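Local coordinates for mitochondrial RNA-binding protein 2 (Trypanosoma brucei, PDB 2GIA) that binds guide RNA together with mitochondrial RNA-binding protein 1 and probably acts as an RNA matchmaker in mitochondrial RNA editing, at residues 121-127 and 139-145; 133-137 and 169-173; 43-47 and 175-179. All coordinates share one frame; numbering follows the deposited sequence.

Starting from the N terminus, 43-47 leads into strand 45-50 of the first four-stranded sheet and waits until 175-179 to be met; contact 3 thereby closes a loop of 127 residues that encloses the other two. Contact 1 pairs 121-127 with 139-145, the hairpin in the middle of the second sheet. Residues 133-137, from the connection between its strands to the first residue of the second, meet 169-173, so contact 2 crosses contact 1 along the chain. Contacts 2 and 3 share helix 170-187, one at its start and the other further along. Phe127 touches both Phe137 and Leu176, joining the hairpin to the turn and the helix, while contact 3 carries that helix to the first sheet.

Contact 1 of 3, residues 121-127 and 139-145; sequences RYTNATF and LKCTSTR
The antiparallel hairpin of strands 123-129 and 137-145 sets Asn124 opposite Thr142 and Thr126 opposite Lys140 as hydrogen-bonded pairs, with Ala125 and Cys141 facing each other in a non-hydrogen-bonded pair between them. Both hydrogen-bonded pairs have both backbone bonds, and Thr144 N adds one to Tyr122 O at 2.8 Å. Asn124 O is gripped twice by a single residue: Thr142 N comes from above the carbonyl plane, whereas Thr142 OG1, 3.1 Å from Asn124 O, lies in that plane on a lone pair. A first torsion of 48° holds this hydroxyl between the backbone N and carbonyl carbon of Thr142, directed at the partner strand; the same OG1 also has a weak hydrogen bond to a bound acetic acid, probably from the crystallisation liquor. The Asn124 side chain runs alongside that of Thr142, Asn124 CB 3.3 Å from Thr142 OG1. On this more open face Thr126 OG1 rests 3.7 Å from Lys140 CD, against an extended lysine chain. The other face is apolar at its centre, where Ala125 CB meets Cys141 CB at 3.6 Å. Further along, Phe127 CD1 reaches Leu139 CB at 4.1 Å, the two side chains crossing at about a right angle. At the opposite end the Tyr122 ring turns its edge to Thr144 O, which lies in the ring plane 3.0 Å from Tyr122 CD1. Strands 116-119 and 160-168 flank the hairpin and bond to its outward backbone edges, Ala125 to Val118 and Cys141 to Trp164. The Ser143 hydroxyl is hydrogen-bonded to Trp164 NE1. Beneath the apolar face, Thr123 and Ser143 touch Val95 and Val93 of strand 89-97, and Phe127 packs on Phe105, Val108 and Leu109 of helix 101-109.

Contact 2 of 3, residues 133-137 and 169-173; sequences APYTF and DVAES
The Phe137 ring meets the helix start with its edge: Ser173 OG lies in the ring plane, 3.1 Å from Phe137 CD2, and Ser173 CB follows at 3.6 Å from the same carbon. Val108 and Leu109 of helix 101-109 also pack on Phe137. The end of the Tyr135 side chain leads away from the helix, and the residue packs on Arg84 of the chain of mitochondrial RNA-binding protein 1, while Tyr135 CB stays near Val170 CG2. Residues 133-136 form a type II turn, with Tyr135 at a positive phi of 63° in its third position. Across the turn Thr136 OG1 donates to Ala133 O at 2.7 Å. The same first torsion (65°) that points OG1 at Ala133 O turns Thr136 CG2 to the helix start, 4.0 Å from Val170 CG2. On the helix side Asp169 is the N-cap and forms a capping box with Glu172: Glu172 N reaches Asp169 OD1 nearly along its C-O axis at 2.9 Å, and Asp169 N returns a bond to Glu172 OE1 on the anti side of that carboxylate. Asp169 O accepts both Ser173 N and, from above the carbonyl plane, Ser173 OG. One water spans the gap, donating to Tyr135 O at 3.2 Å and to Val170 O at 2.7 Å. Between the two segments themselves the join thus rests on methyl and ring-edge packing and this water, with the backbone bond of Phe137 with Phe168 just beside it; the capping bonds hold the first turn of the helix, while Asp169 OD2 is hydrogen-bonded to Tyr76 OH of the neighbouring subunit, mitochondrial RNA-binding protein 1.

Contact 3 of 3, residues 43-47 and 175-179; sequences PPAFD and MLQRF
Phe46 drives its ring from strand 45-50 into the side of helix 170-187, between Met175, Leu176 and Phe179, and this is the tight part of the contact. Met175 CB lies over one face of the Phe46 ring, a CH-pi contact 4.3 Å from its centroid. The Met175 chain then bends at its third torsion (72°), bringing CE to 3.5 Å from Phe46 CD1; its sulfur makes an oblique Met-aromatic contact with the same ring. Phe46 CZ reaches the helix backbone, 3.6 Å from Leu176 CA, while Leu176 CD1 lies at the ring edge, in plane. Toward Phe179 the rings form an offset edge-to-face pair, the edge of Phe46 against the face of Phe179, with centroids 5.3 Å apart and planes at 62°. Phe46 CE2 also comes within 3.5 Å of Phe179 CB. The packing thins toward Pro44, whose O meets the edge of the Phe179 ring at 3.6 Å from CE2 but whose CB stays 4.5 Å from that atom. The partly exposed Asp47 and Arg178 take no part in the packing: Asp47 forms a salt bridge with Arg63, and Arg178 with Asp144 of the neighbouring chain of mitochondrial RNA-binding protein 1. Phe147 and Phe149 of that chain meet the Phe179 ring as well, extending the aromatic cluster across the subunit boundary. Strand and helix segments run antiparallel with axes 9.7 Å apart, an alpha-on-beta layer packing; here it sets the C-terminal helix against the first sheet of the Whirly-type fold, in which two four-stranded antiparallel sheets are accompanied by helices.

Contact 1 of 3, residues 121-127 and 139-145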
loop_
_atom_site.group_PDB
_atom_site.type_symbol
_atom_site.label_atom_id
_atom_site.label_comp_id
_atom_site.label_asym_id
_atom_site.label_seq_id
_atom_site.Cartn_x
_atom_site.Cartn_y
_atom_site.Cartn_z
ATOM N N ARG D 121 24.484 -16.398 18.238
ATOM C CA ARG D 121 25.308 -17.531 18.647
ATOM C C ARG D 121 24.803 -18.806 17.994
ATOM O O ARG D 121 25.336 -19.898 18.218
ATOM C CB ARG D 121 25.328 -17.674 20.174
ATOM C CG ARG D 121 26.647 -17.186 20.818
ATOM C CD ARG D 121 27.881 -17.957 20.290
ATOM N NE ARG D 121 28.217 -17.630 18.897
ATOM C CZ ARG D 121 28.991 -18.375 18.105
ATOM N NH1 ARG D 121 29.524 -19.510 18.551
ATOM N NH2 ARG D 121 29.237 -17.983 16.859
ATOM N N TYR D 122 23.773 -18.650 17.172
ATOM C CA TYR D 122 23.190 -19.766 16.450
ATOM C C TYR D 122 23.168 -19.452 14.957
ATOM O O TYR D 122 23.131 -20.358 14.125
ATOM C CB TYR D 122 21.767 -20.049 16.958
ATOM C CG TYR D 122 21.738 -20.608 18.368
ATOM C CD1 TYR D 122 22.427 -21.783 18.682
ATOM C CD2 TYR D 122 21.062 -19.943 19.397
ATOM C CE1 TYR D 122 22.453 -22.284 19.987
ATOM C CE2 TYR D 122 21.080 -20.432 20.712
ATOM C CZ TYR D 122 21.781 -21.605 21.001
ATOM O OH TYR D 122 21.829 -22.098 22.296
ATOM N N THR D 123 23.221 -18.167 14.614
ATOM C CA THR D 123 23.177 -17.790 13.204
ATOM C C THR D 123 24.135 -16.698 12.757
ATOM O O THR D 123 24.349 -15.709 13.450
ATOM C CB THR D 123 21.756 -17.343 12.794
ATOM O OG1 THR D 123 21.404 -16.150 13.501
ATOM C CG2 THR D 123 20.757 -18.405 13.128
ATOM N N ASN D 124 24.712 -16.901 11.582
ATOM C CA ASN D 124 25.602 -15.931 10.970
ATOM C C ASN D 124 25.145 -15.873 9.499
ATOM O O ASN D 124 25.516 -16.715 8.682
ATOM C CB ASN D 124 27.064 -16.393 11.111
ATOM C CG ASN D 124 28.021 -15.614 10.227
ATOM O OD1 ASN D 124 27.738 -14.480 9.828
ATOM N ND2 ASN D 124 29.176 -16.218 9.924
ATOM N N ALA D 125 24.331 -14.877 9.160
ATOM C CA ALA D 125 23.823 -14.783 7.781
ATOM C C ALA D 125 23.939 -13.412 7.143
ATOM O O ALA D 125 24.045 -12.396 7.849
ATOM C CB ALA D 125 22.359 -15.225 7.747
ATOM N N THR D 126 23.930 -13.400 5.804
ATOM C CA THR D 126 23.956 -12.162 5.012
ATOM C C THR D 126 22.840 -12.222 3.956
ATOM O O THR D 126 22.441 -13.320 3.510
ATOM C CB THR D 126 25.311 -11.926 4.227
ATOM O OG1 THR D 126 25.422 -12.861 3.148
ATOM C CG2 THR D 126 26.506 -12.037 5.181
ATOM N N PHE D 127 22.348 -11.045 3.555
ATOM C CA PHE D 127 21.316 -10.948 2.528
ATOM C C PHE D 127 21.863 -9.848 1.633
ATOM O O PHE D 127 22.048 -8.729 2.072
ATOM C CB PHE D 127 19.949 -10.530 3.140
ATOM C CG PHE D 127 18.833 -10.499 2.143
ATOM C CD1 PHE D 127 18.227 -11.689 1.728
ATOM C CD2 PHE D 127 18.409 -9.294 1.586
ATOM C CE1 PHE D 127 17.202 -11.695 0.758
ATOM C CE2 PHE D 127 17.401 -9.277 0.625
ATOM C CZ PHE D 127 16.789 -10.487 0.206
ATOM N N LEU D 139 20.123 -15.133 0.139
ATOM C CA LEU D 139 20.205 -15.316 1.588
ATOM C C LEU D 139 21.243 -16.472 1.778
ATOM O O LEU D 139 21.049 -17.573 1.242
ATOM C CB LEU D 139 18.849 -15.765 2.176
ATOM C CG LEU D 139 18.838 -16.103 3.688
ATOM C CD1 LEU D 139 19.271 -14.907 4.471
ATOM C CD2 LEU D 139 17.459 -16.567 4.176
ATOM N N LYS D 140 22.344 -16.183 2.474
ATOM C CA LYS D 140 23.430 -17.162 2.757
ATOM C C LYS D 140 23.544 -17.209 4.269
ATOM O O LYS D 140 23.690 -16.166 4.916
ATOM C CB LYS D 140 24.781 -16.686 2.220
ATOM C CG LYS D 140 24.808 -16.263 0.770
ATOM C CD LYS D 140 26.053 -15.409 0.508
ATOM C CE LYS D 140 26.093 -14.796 -0.893
ATOM N NZ LYS D 140 27.305 -13.923 -1.003
ATOM N N CYS D 141 23.513 -18.408 4.837
ATOM C CA CYS D 141 23.556 -18.528 6.276
ATOM C C CYS D 141 24.351 -19.743 6.740
ATOM O O CYS D 141 24.358 -20.783 6.083
ATOM C CB CYS D 141 22.122 -18.651 6.794
ATOM S SG CYS D 141 21.941 -18.756 8.608
ATOM N N THR D 142 25.023 -19.595 7.870
ATOM C CA THR D 142 25.750 -20.710 8.461
ATOM C C THR D 142 25.129 -20.817 9.836
ATOM O O THR D 142 25.305 -19.927 10.653
ATOM C CB THR D 142 27.251 -20.413 8.622
ATOM O OG1 THR D 142 27.427 -19.126 9.221
ATOM C CG2 THR D 142 27.935 -20.434 7.301
ATOM N N SER D 143 24.360 -21.870 10.079
ATOM C CA SER D 143 23.733 -22.051 11.394
ATOM C C SER D 143 24.601 -22.938 12.291
ATOM O O SER D 143 25.413 -23.732 11.793
ATOM C CB SER D 143 22.351 -22.708 11.263
ATOM O OG SER D 143 21.439 -21.875 10.559
ATOM N N THR D 144 24.425 -22.787 13.601
ATOM C CA THR D 144 25.160 -23.587 14.580
ATOM C C THR D 144 24.273 -23.902 15.778
ATOM O O THR D 144 23.391 -23.115 16.141
ATOM C CB THR D 144 26.434 -22.879 15.095
ATOM O OG1 THR D 144 26.081 -21.639 15.716
ATOM C CG2 THR D 144 27.410 -22.626 13.946
ATOM N N ARG D 145 24.510 -25.063 16.378
ATOM C CA ARG D 145 23.746 -25.523 17.533
ATOM C C ARG D 145 24.637 -26.422 18.386
ATOM O O ARG D 145 25.671 -26.907 17.915
ATOM C CB ARG D 145 22.534 -26.331 17.070
ATOM C CG ARG D 145 22.915 -27.454 16.119
ATOM C CD ARG D 145 21.709 -28.219 15.599
ATOM N NE ARG D 145 21.065 -29.012 16.639
ATOM C CZ ARG D 145 20.041 -29.832 16.419
ATOM N NH1 ARG D 145 19.553 -29.955 15.184
ATOM N NH2 ARG D 145 19.505 -30.526 17.427
#

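Contact 2 of 3, residues 133-137 and 169-173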
loop_
_atom_site.group_PDB
_atom_site.type_symbol
_atom_site.label_atom_id
_atom_site.label_comp_id
_atom_site.label_asym_id
_atom_site.label_seq_id
_atom_site.Cartn_x
_atom_site.Cartn_y
_atom_site.Cartn_z
ATOM N N ALA D 133 21.483 -11.093 -11.866
ATOM C CA ALA D 133 20.275 -10.542 -12.465
ATOM C C ALA D 133 19.687 -9.397 -11.617
ATOM O O ALA D 133 19.673 -9.476 -10.386
ATOM C CB ALA D 133 19.253 -11.662 -12.620
ATOM N N PRO D 134 19.206 -8.323 -12.263
ATOM C CA PRO D 134 18.644 -7.218 -11.475
ATOM C C PRO D 134 17.449 -7.672 -10.659
ATOM O O PRO D 134 16.705 -8.580 -11.045
ATOM C CB PRO D 134 18.232 -6.186 -12.536
ATOM C CG PRO D 134 19.137 -6.483 -13.682
ATOM C CD PRO D 134 19.163 -8.005 -13.703
ATOM N N TYR D 135 17.271 -7.026 -9.519
ATOM C CA TYR D 135 16.143 -7.333 -8.670
ATOM C C TYR D 135 16.115 -8.756 -8.114
ATOM O O TYR D 135 15.033 -9.265 -7.826
ATOM C CB TYR D 135 14.849 -7.047 -9.449
ATOM C CG TYR D 135 14.778 -5.610 -9.966
ATOM C CD1 TYR D 135 14.801 -4.537 -9.080
ATOM C CD2 TYR D 135 14.756 -5.330 -11.337
ATOM C CE1 TYR D 135 14.811 -3.230 -9.529
ATOM C CE2 TYR D 135 14.769 -4.003 -11.806
ATOM C CZ TYR D 135 14.795 -2.966 -10.892
ATOM O OH TYR D 135 14.797 -1.655 -11.315
ATOM N N THR D 136 17.277 -9.407 -7.983
ATOM C CA THR D 136 17.337 -10.767 -7.406
ATOM C C THR D 136 18.298 -10.669 -6.227
ATOM O O THR D 136 19.201 -9.827 -6.205
ATOM C CB THR D 136 17.831 -11.874 -8.399
ATOM O OG1 THR D 136 19.193 -11.626 -8.769
ATOM C CG2 THR D 136 16.932 -11.908 -9.651
ATOM N N PHE D 137 18.087 -11.534 -5.245
ATOM C CA PHE D 137 18.851 -11.464 -4.022
ATOM C C PHE D 137 19.218 -12.839 -3.522
ATOM O O PHE D 137 18.643 -13.835 -3.963
ATOM C CB PHE D 137 18.022 -10.738 -2.962
ATOM C CG PHE D 137 17.687 -9.325 -3.342
ATOM C CD1 PHE D 137 18.489 -8.268 -2.919
ATOM C CD2 PHE D 137 16.625 -9.057 -4.200
ATOM C CE1 PHE D 137 18.235 -6.955 -3.355
ATOM C CE2 PHE D 137 16.364 -7.750 -4.637
ATOM C CZ PHE D 137 17.168 -6.702 -4.216
ATOM N N ASP D 169 14.443 -15.108 -6.701
ATOM C CA ASP D 169 14.371 -14.530 -8.047
ATOM C C ASP D 169 13.517 -13.239 -8.013
ATOM O O ASP D 169 13.168 -12.747 -6.940
ATOM C CB ASP D 169 13.841 -15.553 -9.088
ATOM C CG ASP D 169 12.357 -15.906 -8.914
ATOM O OD1 ASP D 169 11.627 -15.224 -8.166
ATOM O OD2 ASP D 169 11.908 -16.885 -9.557
ATOM N N VAL D 170 13.227 -12.664 -9.171
ATOM C CA VAL D 170 12.483 -11.411 -9.221
ATOM C C VAL D 170 11.150 -11.464 -8.496
ATOM O O VAL D 170 10.806 -10.523 -7.791
ATOM C CB VAL D 170 12.221 -10.960 -10.652
ATOM C CG1 VAL D 170 11.395 -9.683 -10.659
ATOM C CG2 VAL D 170 13.526 -10.723 -11.339
ATOM N N ALA D 171 10.402 -12.536 -8.695
ATOM C CA ALA D 171 9.099 -12.692 -8.037
ATOM C C ALA D 171 9.246 -12.890 -6.537
ATOM O O ALA D 171 8.551 -12.264 -5.755
ATOM C CB ALA D 171 8.328 -13.878 -8.641
ATOM N N GLU D 172 10.131 -13.790 -6.136
ATOM C CA GLU D 172 10.333 -14.088 -4.712
ATOM C C GLU D 172 10.844 -12.899 -3.913
ATOM O O GLU D 172 10.486 -12.735 -2.733
ATOM C CB GLU D 172 11.296 -15.300 -4.587
ATOM C CG GLU D 172 10.679 -16.535 -5.252
ATOM C CD GLU D 172 11.700 -17.672 -5.589
ATOM O OE1 GLU D 172 12.907 -17.391 -5.749
ATOM O OE2 GLU D 172 11.264 -18.836 -5.702
ATOM N N SER D 173 11.671 -12.068 -4.542
ATOM C CA SER D 173 12.216 -10.897 -3.896
ATOM C C SER D 173 11.095 -9.871 -3.709
ATOM O O SER D 173 11.008 -9.213 -2.672
ATOM C CB SER D 173 13.312 -10.284 -4.770
ATOM O OG SER D 173 14.403 -11.179 -4.859
HETATM O O HOH W 1 12.059 -8.098 -7.718
#

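Contact 3 of 3, residues 43-47 and 175-179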
loop_
_atom_site.group_PDB
_atom_site.type_symbol
_atom_site.label_atom_id
_atom_site.label_comp_id
_atom_site.label_asym_id
_atom_site.label_seq_id
_atom_site.Cartn_x
_atom_site.Cartn_y
_atom_site.Cartn_z
ATOM N N PRO D 43 0.354 -18.085 11.354
ATOM C CA PRO D 43 1.140 -16.876 11.108
ATOM C C PRO D 43 1.080 -16.400 9.649
ATOM O O PRO D 43 1.053 -17.210 8.719
ATOM C CB PRO D 43 2.560 -17.320 11.444
ATOM C CG PRO D 43 2.343 -18.385 12.524
ATOM C CD PRO D 43 1.185 -19.147 11.967
ATOM N N PRO D 44 1.046 -15.076 9.441
ATOM C CA PRO D 44 1.030 -14.578 8.056
ATOM C C PRO D 44 2.343 -15.123 7.458
ATOM O O PRO D 44 3.376 -15.133 8.139
ATOM C CB PRO D 44 1.092 -13.065 8.237
ATOM C CG PRO D 44 0.258 -12.865 9.471
ATOM C CD PRO D 44 0.729 -14.013 10.410
ATOM N N ALA D 45 2.347 -15.531 6.197
ATOM C CA ALA D 45 3.580 -16.134 5.648
ATOM C C ALA D 45 3.522 -16.315 4.140
ATOM O O ALA D 45 2.481 -16.166 3.511
ATOM C CB ALA D 45 3.739 -17.559 6.268
ATOM N N PHE D 46 4.660 -16.624 3.557
ATOM C CA PHE D 46 4.671 -17.031 2.144
ATOM C C PHE D 46 5.766 -18.099 2.038
ATOM O O PHE D 46 6.631 -18.174 2.897
ATOM C CB PHE D 46 4.918 -15.899 1.138
ATOM C CG PHE D 46 6.284 -15.280 1.197
ATOM C CD1 PHE D 46 7.263 -15.642 0.266
ATOM C CD2 PHE D 46 6.584 -14.297 2.162
ATOM C CE1 PHE D 46 8.532 -15.044 0.279
ATOM C CE2 PHE D 46 7.865 -13.686 2.176
ATOM C CZ PHE D 46 8.831 -14.067 1.235
ATOM N N ASP D 47 5.720 -18.932 1.003
ATOM C CA ASP D 47 6.722 -19.995 0.861
ATOM C C ASP D 47 7.632 -19.726 -0.306
ATOM O O ASP D 47 7.153 -19.224 -1.349
ATOM C CB ASP D 47 6.020 -21.326 0.602
ATOM C CG ASP D 47 4.970 -21.633 1.615
ATOM O OD1 ASP D 47 5.238 -21.442 2.816
ATOM O OD2 ASP D 47 3.865 -22.079 1.218
ATOM N N MET D 175 7.977 -10.602 -3.477
ATOM C CA MET D 175 7.153 -11.150 -2.413
ATOM C C MET D 175 7.724 -10.820 -1.049
ATOM O O MET D 175 6.987 -10.446 -0.153
ATOM C CB MET D 175 7.020 -12.667 -2.531
ATOM C CG MET D 175 6.154 -13.104 -3.695
ATOM S SD MET D 175 6.202 -14.917 -3.962
ATOM C CE MET D 175 5.268 -15.291 -2.567
ATOM N N LEU D 176 9.041 -10.952 -0.888
ATOM C CA LEU D 176 9.651 -10.647 0.405
ATOM C C LEU D 176 9.526 -9.142 0.706
ATOM O O LEU D 176 9.259 -8.768 1.841
ATOM C CB LEU D 176 11.139 -11.081 0.407
ATOM C CG LEU D 176 11.904 -10.813 1.716
ATOM C CD1 LEU D 176 11.324 -11.670 2.857
ATOM C CD2 LEU D 176 13.394 -11.108 1.498
ATOM N N GLN D 177 9.705 -8.279 -0.302
ATOM C CA GLN D 177 9.598 -6.845 -0.039
ATOM C C GLN D 177 8.165 -6.482 0.411
ATOM O O GLN D 177 7.992 -5.690 1.336
ATOM C CB GLN D 177 10.028 -6.033 -1.299
ATOM C CG GLN D 177 10.347 -4.482 -1.075
ATOM C CD GLN D 177 9.098 -3.589 -0.891
ATOM O OE1 GLN D 177 8.022 -3.923 -1.371
ATOM N NE2 GLN D 177 9.258 -2.423 -0.220
ATOM N N ARG D 178 7.140 -7.051 -0.234
ATOM C CA ARG D 178 5.747 -6.728 0.177
ATOM C C ARG D 178 5.438 -7.332 1.546
ATOM O O ARG D 178 4.741 -6.729 2.370
ATOM C CB ARG D 178 4.729 -7.235 -0.867
ATOM C CG ARG D 178 4.919 -6.602 -2.277
ATOM C CD ARG D 178 5.200 -5.075 -2.189
ATOM N NE ARG D 178 4.122 -4.285 -1.549
ATOM C CZ ARG D 178 4.267 -3.032 -1.092
ATOM N NH1 ARG D 178 5.452 -2.412 -1.181
ATOM N NH2 ARG D 178 3.211 -2.358 -0.621
ATOM N N PHE D 179 5.927 -8.548 1.775
ATOM C CA PHE D 179 5.703 -9.208 3.052
ATOM C C PHE D 179 6.298 -8.380 4.198
ATOM O O PHE D 179 5.619 -8.122 5.189
ATOM C CB PHE D 179 6.339 -10.609 3.056
ATOM C CG PHE D 179 6.174 -11.331 4.385
ATOM C CD1 PHE D 179 7.178 -11.268 5.351
ATOM C CD2 PHE D 179 5.031 -12.065 4.655
ATOM C CE1 PHE D 179 7.037 -11.940 6.562
ATOM C CE2 PHE D 179 4.866 -12.756 5.865
ATOM C CZ PHE D 179 5.879 -12.696 6.825
#